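Long-range contacts in putative cytochrome P450 YjiB (Bacillus subtilis subsp. subtilis, PDB 4RM4), which probably acts as a haem-dependent cytochrome P450 monooxygenase, binding an iron protoporphyrin and inserting one atom of molecular oxygen into its substrates: residues L280-A284 with N318-F324; V95-F100 with I210-L214; Y262-R266 with I367-M373; D22-P26 with I378-E382. All coordinates share one frame; numbering follows the deposited sequence.

Contact 1: L280-A284 with N318-F324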
loop_
_atom_site.group_PDB
_atom_site.type_symbol
_atom_site.label_atom_id
_atom_site.label_comp_id
_atom_site.label_asym_id
_atom_site.label_seq_id
_atom_site.Cartn_x
_atom_site.Cartn_y
_atom_site.Cartn_z
ATOM N N LEU A 280 9.329 -4.674 2.635
ATOM C CA LEU A 280 8.594 -4.534 1.372
ATOM C C LEU A 280 8.829 -5.739 0.475
ATOM O O LEU A 280 7.896 -6.251 -0.134
ATOM C CB LEU A 280 8.992 -3.254 0.640
ATOM C CG LEU A 280 8.362 -1.997 1.275
ATOM C CD1 LEU A 280 9.213 -0.763 1.016
ATOM C CD2 LEU A 280 6.924 -1.795 0.825
ATOM N N ARG A 281 10.079 -6.185 0.384
ATOM C CA ARG A 281 10.365 -7.345 -0.450
ATOM C C ARG A 281 9.698 -8.586 0.119
ATOM O O ARG A 281 9.044 -9.350 -0.601
ATOM C CB ARG A 281 11.874 -7.611 -0.584
ATOM C CG ARG A 281 12.114 -8.769 -1.579
ATOM C CD ARG A 281 13.530 -9.351 -1.512
ATOM N NE ARG A 281 13.832 -9.957 -0.216
ATOM C CZ ARG A 281 13.646 -11.243 0.087
ATOM N NH1 ARG A 281 13.989 -11.700 1.287
ATOM N NH2 ARG A 281 13.158 -12.083 -0.813
ATOM N N PHE A 282 9.856 -8.771 1.420
ATOM C CA PHE A 282 9.521 -10.050 2.060
ATOM C C PHE A 282 8.021 -10.253 2.259
ATOM O O PHE A 282 7.531 -11.376 2.125
ATOM C CB PHE A 282 10.239 -10.158 3.405
ATOM C CG PHE A 282 10.428 -11.572 3.893
ATOM C CD1 PHE A 282 11.155 -12.488 3.155
ATOM C CD2 PHE A 282 9.905 -11.969 5.112
ATOM C CE1 PHE A 282 11.345 -13.787 3.629
ATOM C CE2 PHE A 282 10.097 -13.261 5.589
ATOM C CZ PHE A 282 10.807 -14.166 4.843
ATOM N N ARG A 283 7.309 -9.174 2.588
ATOM C CA ARG A 283 5.874 -9.233 2.874
ATOM C C ARG A 283 5.101 -8.030 2.318
ATOM O O ARG A 283 4.480 -7.270 3.061
ATOM C CB ARG A 283 5.613 -9.399 4.382
ATOM C CG ARG A 283 5.866 -10.836 4.885
ATOM C CD ARG A 283 5.532 -11.022 6.376
ATOM N NE ARG A 283 5.465 -12.444 6.751
ATOM C CZ ARG A 283 6.388 -13.087 7.466
ATOM N NH1 ARG A 283 7.466 -12.451 7.905
ATOM N NH2 ARG A 283 6.231 -14.382 7.746
ATOM N N ALA A 284 5.157 -7.893 0.997
ATOM C CA ALA A 284 4.491 -6.803 0.283
ATOM C C ALA A 284 3.015 -6.816 0.642
ATOM O O ALA A 284 2.393 -7.864 0.608
ATOM C CB ALA A 284 4.674 -6.997 -1.227
ATOM N N ASN A 318 8.970 -11.089 -5.685
ATOM C CA ASN A 318 9.854 -10.615 -4.639
ATOM C C ASN A 318 10.550 -11.771 -3.900
ATOM O O ASN A 318 11.477 -11.535 -3.119
ATOM C CB ASN A 318 9.057 -9.761 -3.640
ATOM C CG ASN A 318 8.819 -8.325 -4.123
ATOM O OD1 ASN A 318 9.273 -7.914 -5.202
ATOM N ND2 ASN A 318 8.093 -7.558 -3.315
ATOM N N ARG A 319 10.100 -13.003 -4.152
ATOM C CA ARG A 319 10.689 -14.208 -3.551
ATOM C C ARG A 319 11.418 -15.074 -4.576
ATOM O O ARG A 319 11.856 -16.191 -4.262
ATOM C CB ARG A 319 9.607 -15.077 -2.889
ATOM C CG ARG A 319 8.778 -14.414 -1.802
ATOM C CD ARG A 319 9.671 -14.051 -0.641
ATOM N NE ARG A 319 8.967 -13.746 0.605
ATOM C CZ ARG A 319 8.803 -14.592 1.620
ATOM N NH1 ARG A 319 9.256 -15.846 1.540
ATOM N NH2 ARG A 319 8.181 -14.181 2.721
ATOM N N ASP A 320 11.509 -14.584 -5.804
ATOM C CA ASP A 320 12.022 -15.369 -6.917
ATOM C C ASP A 320 13.533 -15.576 -6.827
ATOM O O ASP A 320 14.302 -14.621 -6.853
ATOM C CB ASP A 320 11.640 -14.712 -8.242
ATOM C CG ASP A 320 12.015 -15.553 -9.439
ATOM O OD1 ASP A 320 12.749 -16.564 -9.256
ATOM O OD2 ASP A 320 11.585 -15.200 -10.558
ATOM N N GLU A 321 13.927 -16.840 -6.700
ATOM C CA GLU A 321 15.320 -17.245 -6.581
ATOM C C GLU A 321 16.183 -16.788 -7.765
ATOM O O GLU A 321 17.398 -16.642 -7.634
ATOM C CB GLU A 321 15.387 -18.778 -6.449
ATOM C CG GLU A 321 14.565 -19.365 -5.271
ATOM C CD GLU A 321 13.036 -19.499 -5.518
ATOM O OE1 GLU A 321 12.493 -18.991 -6.524
ATOM O OE2 GLU A 321 12.369 -20.137 -4.676
ATOM N N ALA A 322 15.557 -16.583 -8.921
ATOM C CA ALA A 322 16.287 -16.184 -10.119
ATOM C C ALA A 322 16.764 -14.739 -10.059
ATOM O O ALA A 322 17.643 -14.337 -10.823
ATOM C CB ALA A 322 15.443 -16.413 -11.359
ATOM N N LYS A 323 16.195 -13.964 -9.139
ATOM C CA LYS A 323 16.529 -12.556 -9.039
ATOM C C LYS A 323 17.167 -12.186 -7.697
ATOM O O LYS A 323 17.952 -11.236 -7.615
ATOM C CB LYS A 323 15.272 -11.701 -9.275
ATOM C CG LYS A 323 15.530 -10.202 -9.156
ATOM C CD LYS A 323 16.336 -9.674 -10.324
ATOM C CE LYS A 323 16.602 -8.192 -10.164
ATOM N NZ LYS A 323 17.289 -7.654 -11.372
ATOM N N PHE A 324 16.794 -12.914 -6.649
ATOM C CA PHE A 324 17.274 -12.663 -5.292
ATOM C C PHE A 324 18.009 -13.852 -4.713
ATOM O O PHE A 324 17.496 -14.971 -4.708
ATOM C CB PHE A 324 16.106 -12.362 -4.360
ATOM C CG PHE A 324 15.356 -11.106 -4.709
ATOM C CD1 PHE A 324 14.145 -11.173 -5.376
ATOM C CD2 PHE A 324 15.865 -9.862 -4.369
ATOM C CE1 PHE A 324 13.456 -10.024 -5.694
ATOM C CE2 PHE A 324 15.176 -8.697 -4.687
ATOM C CZ PHE A 324 13.973 -8.780 -5.344
#

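Contact 2: V95-F100 with I210-L214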
loop_
_atom_site.group_PDB
_atom_site.type_symbol
_atom_site.label_atom_id
_atom_site.label_comp_id
_atom_site.label_asym_id
_atom_site.label_seq_id
_atom_site.Cartn_x
_atom_site.Cartn_y
_atom_site.Cartn_z
ATOM N N VAL A 95 1.397 16.445 -12.770
ATOM C CA VAL A 95 0.904 17.484 -11.875
ATOM C C VAL A 95 0.972 17.053 -10.401
ATOM O O VAL A 95 1.372 17.845 -9.542
ATOM C CB VAL A 95 -0.539 17.902 -12.237
ATOM C CG1 VAL A 95 -0.992 19.035 -11.345
ATOM C CG2 VAL A 95 -0.622 18.316 -13.708
ATOM N N VAL A 96 0.614 15.798 -10.102
ATOM C CA VAL A 96 0.534 15.381 -8.701
ATOM C C VAL A 96 1.888 14.986 -8.088
ATOM O O VAL A 96 2.001 14.878 -6.869
ATOM C CB VAL A 96 -0.544 14.277 -8.460
ATOM C CG1 VAL A 96 -1.914 14.755 -8.936
ATOM C CG2 VAL A 96 -0.187 12.973 -9.176
ATOM N N ASN A 97 2.903 14.775 -8.922
ATOM C CA ASN A 97 4.252 14.531 -8.400
ATOM C C ASN A 97 4.679 15.615 -7.424
ATOM O O ASN A 97 5.427 15.354 -6.478
ATOM C CB ASN A 97 5.288 14.425 -9.522
ATOM C CG ASN A 97 5.215 13.092 -10.256
ATOM O OD1 ASN A 97 5.640 12.965 -11.411
ATOM N ND2 ASN A 97 4.650 12.105 -9.599
ATOM N N LYS A 98 4.221 16.837 -7.688
ATOM C CA LYS A 98 4.586 17.994 -6.872
ATOM C C LYS A 98 4.159 17.868 -5.415
ATOM O O LYS A 98 4.659 18.596 -4.559
ATOM C CB LYS A 98 3.962 19.272 -7.444
ATOM C CG LYS A 98 4.095 19.418 -8.944
ATOM C CD LYS A 98 3.691 20.821 -9.366
ATOM C CE LYS A 98 2.406 21.240 -8.680
ATOM N NZ LYS A 98 1.263 20.424 -9.141
ATOM N N ALA A 99 3.219 16.972 -5.142
ATOM C CA ALA A 99 2.706 16.801 -3.781
ATOM C C ALA A 99 3.518 15.817 -2.929
ATOM O O ALA A 99 3.281 15.705 -1.726
ATOM C CB ALA A 99 1.248 16.376 -3.817
ATOM N N PHE A 100 4.460 15.109 -3.560
ATOM C CA PHE A 100 5.259 14.076 -2.883
ATOM C C PHE A 100 6.788 14.237 -2.997
ATOM O O PHE A 100 7.542 13.282 -2.767
ATOM C CB PHE A 100 4.814 12.688 -3.348
ATOM C CG PHE A 100 3.441 12.326 -2.862
ATOM C CD1 PHE A 100 2.313 12.732 -3.574
ATOM C CD2 PHE A 100 3.273 11.661 -1.662
ATOM C CE1 PHE A 100 1.035 12.445 -3.103
ATOM C CE2 PHE A 100 2.005 11.370 -1.187
ATOM C CZ PHE A 100 0.885 11.760 -1.911
ATOM N N ILE A 210 -1.380 18.760 0.824
ATOM C CA ILE A 210 -1.425 18.333 -0.575
ATOM C C ILE A 210 -2.467 19.115 -1.388
ATOM O O ILE A 210 -2.228 19.465 -2.535
ATOM C CB ILE A 210 -1.774 16.828 -0.655
ATOM C CG1 ILE A 210 -0.564 15.971 -0.249
ATOM C CG2 ILE A 210 -2.264 16.445 -2.061
ATOM C CD1 ILE A 210 -0.872 14.479 -0.140
ATOM N N ILE A 211 -3.630 19.356 -0.791
ATOM C CA ILE A 211 -4.713 20.047 -1.499
ATOM C C ILE A 211 -4.321 21.493 -1.825
ATOM O O ILE A 211 -4.541 21.960 -2.940
ATOM C CB ILE A 211 -6.070 19.937 -0.766
ATOM C CG1 ILE A 211 -6.647 18.530 -0.957
ATOM C CG2 ILE A 211 -7.076 20.963 -1.322
ATOM C CD1 ILE A 211 -7.861 18.216 -0.093
ATOM N N SER A 212 -3.723 22.185 -0.858
ATOM C CA SER A 212 -3.182 23.522 -1.098
ATOM C C SER A 212 -2.208 23.506 -2.268
ATOM O O SER A 212 -2.262 24.355 -3.161
ATOM C CB SER A 212 -2.472 24.052 0.152
ATOM O OG SER A 212 -3.387 24.253 1.217
ATOM N N ILE A 213 -1.302 22.538 -2.246
ATOM C CA ILE A 213 -0.279 22.426 -3.279
ATOM C C ILE A 213 -0.891 22.267 -4.674
ATOM O O ILE A 213 -0.457 22.910 -5.623
ATOM C CB ILE A 213 0.690 21.275 -2.959
ATOM C CG1 ILE A 213 1.494 21.609 -1.699
ATOM C CG2 ILE A 213 1.637 21.022 -4.117
ATOM C CD1 ILE A 213 2.305 20.435 -1.161
ATOM N N LEU A 214 -1.915 21.432 -4.790
ATOM C CA LEU A 214 -2.509 21.143 -6.088
ATOM C C LEU A 214 -3.530 22.199 -6.546
ATOM O O LEU A 214 -3.952 22.187 -7.702
ATOM C CB LEU A 214 -3.112 19.737 -6.102
ATOM C CG LEU A 214 -2.054 18.649 -5.880
ATOM C CD1 LEU A 214 -2.687 17.280 -5.717
ATOM C CD2 LEU A 214 -1.023 18.634 -6.990
#

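Contact 3: Y262-R266 with I367-M373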
loop_
_atom_site.group_PDB
_atom_site.type_symbol
_atom_site.label_atom_id
_atom_site.label_comp_id
_atom_site.label_asym_id
_atom_site.label_seq_id
_atom_site.Cartn_x
_atom_site.Cartn_y
_atom_site.Cartn_z
ATOM N N TYR A 262 15.302 -7.465 16.203
ATOM C CA TYR A 262 14.651 -6.434 17.022
ATOM C C TYR A 262 15.693 -5.676 17.833
ATOM O O TYR A 262 15.696 -4.448 17.879
ATOM C CB TYR A 262 13.609 -7.065 17.963
ATOM C CG TYR A 262 12.702 -6.073 18.687
ATOM C CD1 TYR A 262 11.438 -5.771 18.198
ATOM C CD2 TYR A 262 13.107 -5.452 19.864
ATOM C CE1 TYR A 262 10.597 -4.860 18.865
ATOM C CE2 TYR A 262 12.281 -4.544 20.527
ATOM C CZ TYR A 262 11.035 -4.254 20.021
ATOM O OH TYR A 262 10.209 -3.365 20.691
ATOM N N GLU A 263 16.588 -6.428 18.464
ATOM C CA GLU A 263 17.616 -5.863 19.320
ATOM C C GLU A 263 18.633 -5.064 18.509
ATOM O O GLU A 263 19.106 -4.012 18.941
ATOM C CB GLU A 263 18.317 -6.996 20.078
ATOM C CG GLU A 263 17.390 -7.843 20.957
ATOM C CD GLU A 263 16.206 -8.473 20.216
ATOM O OE1 GLU A 263 16.376 -9.030 19.102
ATOM O OE2 GLU A 263 15.088 -8.419 20.773
ATOM N N GLU A 264 18.976 -5.586 17.334
ATOM C CA GLU A 264 19.922 -4.920 16.440
ATOM C C GLU A 264 19.354 -3.579 15.973
ATOM O O GLU A 264 20.067 -2.577 15.936
ATOM C CB GLU A 264 20.249 -5.806 15.232
ATOM C CG GLU A 264 21.069 -5.127 14.142
ATOM C CD GLU A 264 22.572 -5.089 14.443
ATOM O OE1 GLU A 264 23.030 -5.752 15.405
ATOM O OE2 GLU A 264 23.301 -4.395 13.700
ATOM N N LEU A 265 18.071 -3.563 15.614
ATOM C CA LEU A 265 17.431 -2.313 15.193
ATOM C C LEU A 265 17.337 -1.322 16.354
ATOM O O LEU A 265 17.523 -0.123 16.171
ATOM C CB LEU A 265 16.040 -2.563 14.580
ATOM C CG LEU A 265 16.063 -3.149 13.165
ATOM C CD1 LEU A 265 14.653 -3.453 12.622
ATOM C CD2 LEU A 265 16.835 -2.217 12.231
ATOM N N ARG A 266 17.042 -1.819 17.549
ATOM C CA ARG A 266 16.989 -0.940 18.709
ATOM C C ARG A 266 18.355 -0.295 18.978
ATOM O O ARG A 266 18.433 0.890 19.299
ATOM C CB ARG A 266 16.484 -1.691 19.943
ATOM C CG ARG A 266 16.158 -0.787 21.109
ATOM C CD ARG A 266 15.122 -1.414 22.032
ATOM N NE ARG A 266 14.428 -0.388 22.811
ATOM C CZ ARG A 266 14.785 -0.005 24.033
ATOM N NH1 ARG A 266 15.830 -0.564 24.625
ATOM N NH2 ARG A 266 14.097 0.936 24.663
ATOM N N ILE A 367 10.009 0.489 18.266
ATOM C CA ILE A 367 11.095 -0.313 18.808
ATOM C C ILE A 367 11.855 0.430 19.910
ATOM O O ILE A 367 12.370 -0.188 20.845
ATOM C CB ILE A 367 12.056 -0.823 17.697
ATOM C CG1 ILE A 367 11.286 -1.669 16.679
ATOM C CG2 ILE A 367 13.176 -1.653 18.294
ATOM C CD1 ILE A 367 12.143 -2.216 15.539
ATOM N N SER A 368 11.914 1.754 19.800
ATOM C CA SER A 368 12.544 2.589 20.822
ATOM C C SER A 368 11.740 2.592 22.126
ATOM O O SER A 368 12.305 2.619 23.226
ATOM C CB SER A 368 12.703 4.025 20.301
ATOM O OG SER A 368 13.405 4.845 21.220
ATOM N N ALA A 369 10.414 2.567 22.002
ATOM C CA ALA A 369 9.551 2.640 23.174
ATOM C C ALA A 369 9.524 1.344 23.969
ATOM O O ALA A 369 9.202 1.351 25.159
ATOM C CB ALA A 369 8.134 3.038 22.773
ATOM N N PHE A 370 9.855 0.235 23.315
ATOM C CA PHE A 370 9.727 -1.079 23.942
ATOM C C PHE A 370 11.020 -1.879 23.898
ATOM O O PHE A 370 11.522 -2.213 22.821
ATOM C CB PHE A 370 8.575 -1.857 23.305
ATOM C CG PHE A 370 7.235 -1.214 23.522
ATOM C CD1 PHE A 370 6.633 -1.256 24.769
ATOM C CD2 PHE A 370 6.599 -0.534 22.496
ATOM C CE1 PHE A 370 5.406 -0.654 24.989
ATOM C CE2 PHE A 370 5.370 0.078 22.707
ATOM C CZ PHE A 370 4.774 0.016 23.959
ATOM N N PRO A 371 11.576 -2.181 25.077
ATOM C CA PRO A 371 12.843 -2.916 25.141
ATOM C C PRO A 371 12.711 -4.315 24.548
ATOM O O PRO A 371 13.616 -4.788 23.853
ATOM C CB PRO A 371 13.141 -2.974 26.647
ATOM C CG PRO A 371 11.824 -2.765 27.316
ATOM C CD PRO A 371 11.056 -1.845 26.417
ATOM N N HIS A 372 11.585 -4.964 24.808
ATOM C CA HIS A 372 11.365 -6.314 24.309
ATOM C C HIS A 372 9.903 -6.532 23.930
ATOM O O HIS A 372 8.996 -5.973 24.541
ATOM C CB HIS A 372 11.810 -7.351 25.344
ATOM C CG HIS A 372 11.382 -8.750 25.017
ATOM N ND1 HIS A 372 12.106 -9.573 24.181
ATOM C CD2 HIS A 372 10.306 -9.469 25.415
ATOM C CE1 HIS A 372 11.494 -10.740 24.077
ATOM N NE2 HIS A 372 10.400 -10.703 24.818
ATOM N N MET A 373 9.689 -7.363 22.917
ATOM C CA MET A 373 8.359 -7.597 22.383
ATOM C C MET A 373 8.304 -9.020 21.832
ATOM O O MET A 373 9.289 -9.511 21.281
ATOM C CB MET A 373 8.087 -6.565 21.285
ATOM C CG MET A 373 6.663 -6.442 20.842
ATOM S SD MET A 373 6.508 -5.210 19.531
ATOM C CE MET A 373 6.638 -3.673 20.434
#

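Contact 4: D22-P26 with I378-E382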
loop_
_atom_site.group_PDB
_atom_site.type_symbol
_atom_site.label_atom_id
_atom_site.label_comp_id
_atom_site.label_asym_id
_atom_site.label_seq_id
_atom_site.Cartn_x
_atom_site.Cartn_y
_atom_site.Cartn_z
ATOM N N ASP A 22 -2.335 -20.902 6.122
ATOM C CA ASP A 22 -3.437 -19.952 6.084
ATOM C C ASP A 22 -3.152 -18.790 5.128
ATOM O O ASP A 22 -2.219 -18.854 4.317
ATOM C CB ASP A 22 -3.747 -19.437 7.497
ATOM C CG ASP A 22 -2.535 -18.830 8.178
ATOM O OD1 ASP A 22 -1.646 -18.324 7.465
ATOM O OD2 ASP A 22 -2.475 -18.848 9.425
ATOM N N ALA A 23 -3.957 -17.734 5.229
ATOM C CA ALA A 23 -3.852 -16.590 4.323
ATOM C C ALA A 23 -2.607 -15.742 4.578
ATOM O O ALA A 23 -2.237 -14.914 3.744
ATOM C CB ALA A 23 -5.116 -15.725 4.396
ATOM N N TYR A 24 -1.964 -15.941 5.724
ATOM C CA TYR A 24 -0.724 -15.223 6.005
ATOM C C TYR A 24 0.494 -15.980 5.487
ATOM O O TYR A 24 1.631 -15.522 5.653
ATOM C CB TYR A 24 -0.566 -14.924 7.506
ATOM C CG TYR A 24 0.283 -13.692 7.771
ATOM C CD1 TYR A 24 -0.094 -12.450 7.276
ATOM C CD2 TYR A 24 1.458 -13.774 8.507
ATOM C CE1 TYR A 24 0.674 -11.316 7.503
ATOM C CE2 TYR A 24 2.238 -12.653 8.747
ATOM C CZ TYR A 24 1.842 -11.424 8.248
ATOM O OH TYR A 24 2.607 -10.298 8.475
ATOM N N HIS A 25 0.263 -17.137 4.863
ATOM C CA HIS A 25 1.368 -18.018 4.462
ATOM C C HIS A 25 1.248 -18.484 3.021
ATOM O O HIS A 25 1.221 -19.684 2.755
ATOM C CB HIS A 25 1.462 -19.229 5.400
ATOM C CG HIS A 25 1.742 -18.860 6.821
ATOM N ND1 HIS A 25 3.019 -18.687 7.308
ATOM C CD2 HIS A 25 0.908 -18.594 7.852
ATOM C CE1 HIS A 25 2.959 -18.349 8.584
ATOM N NE2 HIS A 25 1.688 -18.285 8.938
ATOM N N PRO A 26 1.185 -17.533 2.076
ATOM C CA PRO A 26 1.009 -17.907 0.668
ATOM C C PRO A 26 2.307 -18.280 -0.051
ATOM O O PRO A 26 2.262 -18.716 -1.205
ATOM C CB PRO A 26 0.455 -16.626 0.062
ATOM C CG PRO A 26 1.138 -15.559 0.840
ATOM C CD PRO A 26 1.178 -16.071 2.252
ATOM N N ILE A 378 -1.678 -13.892 15.807
ATOM C CA ILE A 378 -2.122 -13.106 14.667
ATOM C C ILE A 378 -3.433 -13.630 14.091
ATOM O O ILE A 378 -3.786 -14.800 14.253
ATOM C CB ILE A 378 -1.070 -13.059 13.543
ATOM C CG1 ILE A 378 -0.683 -14.471 13.104
ATOM C CG2 ILE A 378 0.140 -12.265 13.978
ATOM C CD1 ILE A 378 0.181 -14.495 11.853
ATOM N N THR A 379 -4.158 -12.728 13.442
ATOM C CA THR A 379 -5.328 -13.064 12.662
ATOM C C THR A 379 -5.110 -12.426 11.308
ATOM O O THR A 379 -4.989 -11.207 11.207
ATOM C CB THR A 379 -6.608 -12.497 13.285
ATOM O OG1 THR A 379 -6.701 -12.933 14.647
ATOM C CG2 THR A 379 -7.832 -12.979 12.510
ATOM N N PRO A 380 -5.007 -13.253 10.267
ATOM C CA PRO A 380 -4.684 -12.743 8.935
ATOM C C PRO A 380 -5.907 -12.158 8.250
ATOM O O PRO A 380 -7.033 -12.595 8.492
ATOM C CB PRO A 380 -4.224 -14.000 8.177
ATOM C CG PRO A 380 -4.022 -15.069 9.232
ATOM C CD PRO A 380 -4.986 -14.725 10.318
ATOM N N ILE A 381 -5.689 -11.179 7.386
ATOM C CA ILE A 381 -6.752 -10.753 6.496
ATOM C C ILE A 381 -7.000 -11.848 5.467
ATOM O O ILE A 381 -6.055 -12.375 4.872
ATOM C CB ILE A 381 -6.378 -9.462 5.759
ATOM C CG1 ILE A 381 -6.049 -8.362 6.766
ATOM C CG2 ILE A 381 -7.505 -9.046 4.821
ATOM C CD1 ILE A 381 -5.377 -7.133 6.146
ATOM N N GLU A 382 -8.268 -12.194 5.259
ATOM C CA GLU A 382 -8.626 -13.200 4.257
ATOM C C GLU A 382 -9.153 -12.529 2.996
ATOM O O GLU A 382 -10.364 -12.429 2.791
ATOM C CB GLU A 382 -9.654 -14.197 4.808
ATOM C CG GLU A 382 -9.119 -15.125 5.899
ATOM C CD GLU A 382 -9.143 -14.499 7.286
ATOM O OE1 GLU A 382 -9.745 -13.413 7.451
ATOM O OE2 GLU A 382 -8.561 -15.098 8.218
#

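Contact 1: L280-A284 with N318-F324
Arg-281, the arginine of the P450 Glu-x-x-Arg motif in helix 272-282 (helix K), meets Asn-318 and Arg-319 in the loop after helix 314-317. Its side chain slides past Asn-318 in the opposite direction. The extended start of the chain lays Arg-281 CD over a face of the Phe-324 ring, 3.7 Å from its centroid, a CH-pi contact, and a bend at chi3 (63°) then turns the guanidinium so that NH2 gives a hydrogen bond in the carbonyl plane to Asn-318 O (2.9 Å). Glu-278, the glutamate of the motif, salt-bridges Arg-281 NH1, while Pro-327 O shares NH2, so the group is held from several sides. Asn-318 returns only a weak bond, ND2 to Arg-281 O at 3.4 Å; its OD1 is taken by the backbone N of Ile-340. Beyond the helix end Arg-319 does two things at once. Its guanidinium lies flat on Phe-282, centres 3.7 Å apart and planes at 5°, a cation-pi stack, and the same group grips the Phe-282 carbonyl side-on. Phe-282 O sits in the guanidinium plane, and this helix-end oxygen accepts from both donors, Arg-319 NH2 at 2.9 Å and Arg-319 NE at 3.2 Å.

Contact 2: V95-F100 with I210-L214
CG of Leu-214 stands anti to the carbonyl carbon (chi1 -62°), sending both methyls across to the chain around Val-95 and Val-96, whereas Lys-98 folds back through chi3 (-45°) and chi4 (-67°) until its ammonium lies beside the same leucine. CD1 of Leu-214 approaches Val-96 CG1 at 4.2 Å. The other methyl, CD2, packs against the end of the lysine, 3.6 Å from Lys-98 NZ. That nitrogen is hydrogen-bonded within its own segment, to Val-95 O at 2.6 Å, so the side chain curls back on the end of the helical stretch and brings its nitrogen against Leu-214. One turn earlier in the short helix 210-215, Ile-210 spreads its branches: CG2 rests 3.9 Å from Ala-99 CB, and CD1 reaches Phe-100 CZ at 3.7 Å, meeting the ring obliquely. Ile-213 adds its CG2, 3.9 Å from Lys-98 O. In P450 terms these are the C-terminal end of helix C and helix H, with helix I (226-257) behind them, where Phe-232 touches both Val-96 and Leu-214. Phe-100 extends the contact inward, its side chain about 4 Å from the haem at the nearest atoms. Ala-99 O is buried in the interface without a polar partner, and no hydrogen bond crosses it. Cohesion therefore rests mainly on van der Waals packing of branched aliphatic side chains, Ala-99 CB and the Phe-100 ring, with the one charge kept on a backbone carbonyl at the border of the apolar patch.

Contact 3: Y262-R266 with I367-M373
Helix 261-267 comes up to the last turn of helix 352-369, with Arg-266 CA and Ile-367 CA 5.9 Å apart, just before the chain leaves helical geometry at Phe-370. These are helices J and L of the P450 fold, joined well away from the haem. Tyr-262 reaches over because its CG is anti to the backbone N (chi1 -170°). Ile-367 CG2 sits over one ring face, 3.9 Å from the centroid, in a CH-pi contact, while the hydroxyl donates to Phe-370 O (OH to O 2.8 Å) from above the carbonyl plane. Met-373 crosses the ring at about a right angle, with SD oblique to it 5.4 Å from the centroid, a Met-aromatic contact; CE lies 3.6 Å from Tyr-262 OH. Ile-367 also sends CD1 to Leu-265 CB at 4.0 Å. On the exposed side Arg-266 runs extended to NE, and Pro-371 CA lies over a face of its guanidinium. Carbonyls of the final helical turn accept hydrogen bonds from it, where the helix's C-terminal end would probably favour a positive charge: Arg-266 NE bonds Ile-367 O in the carbonyl plane at 2.9 Å, and Arg-266 NH2 meets Ser-368 O at 2.8 Å, with an N-H...O angle of 159°.

Contact 4: D22-P26 with I378-E382
Tyr-24 begins its contact at the first side-chain atom: CB lies 3.8 Å from Pro-380 CB and almost as near to CG of the same pyrrolidine ring. Its CG is anti to the backbone N (chi1 -153°), which brings the phenol ring to Ile-378. There CD2 comes to 3.7 Å from Ile-378 CD1. The neighbouring ring atoms CG and CE2 of Tyr-24 are each 4.2 Å from that methyl, which meets the ring obliquely as the two side chains cross at about a right angle. Ile-378 brings CD1 here with CG1 between its backbone N and carbonyl carbon (chi1 56°), a crowded position. Both partners belong to strand 374-380, an outer strand of the three-stranded antiparallel sheet that also holds 128-130 and 389-395; Ile-378 and Pro-380 point to the same side of it, and the residue between them points away. The ring of Tyr-24 is further enclosed by Tyr-387, stacked on it, and by Tyr-253 of helix 226-257, edge-to-face. At the tip, OH is hydrogen-bonded to Asn-250 OD1 of that same helix. Tyr-24 itself sits in a type I beta turn from Asp-22 to His-25, closed by His-25 N to Asp-22 O at 3.1 Å, just before helix 27-36. The turn carries Ala-23 toward the strand's end, its CB 3.5 Å from Ile-381 O and 4.3 Å from Pro-380 CB. Asp-22 OD2 lies 4.1 Å from Pro-380 CG.

How the contacts relate
Helix 226-257, the long helix I, touches side chains of all four contacts. Contacts 1 and 2 lie on opposite sides of the chain's centre, their own centres 32 Å apart, yet each reaches the haem: Leu-280 and Phe-100 both come within about 4 Å of it at the side chain, and about 8 Å from Cys-349, the probable axial ligand of the iron. Contact 4 joins contact 1 directly, Arg-283 CD packing 3.7 Å from Tyr-24 OH, and Asn-250 bonds both Arg-283 O and that hydroxyl. Contact 3 is peripheral, its nearest atoms about 11 Å from contacts 1 and 4, though its helix 261-267 leads in sequence to helix 272-282.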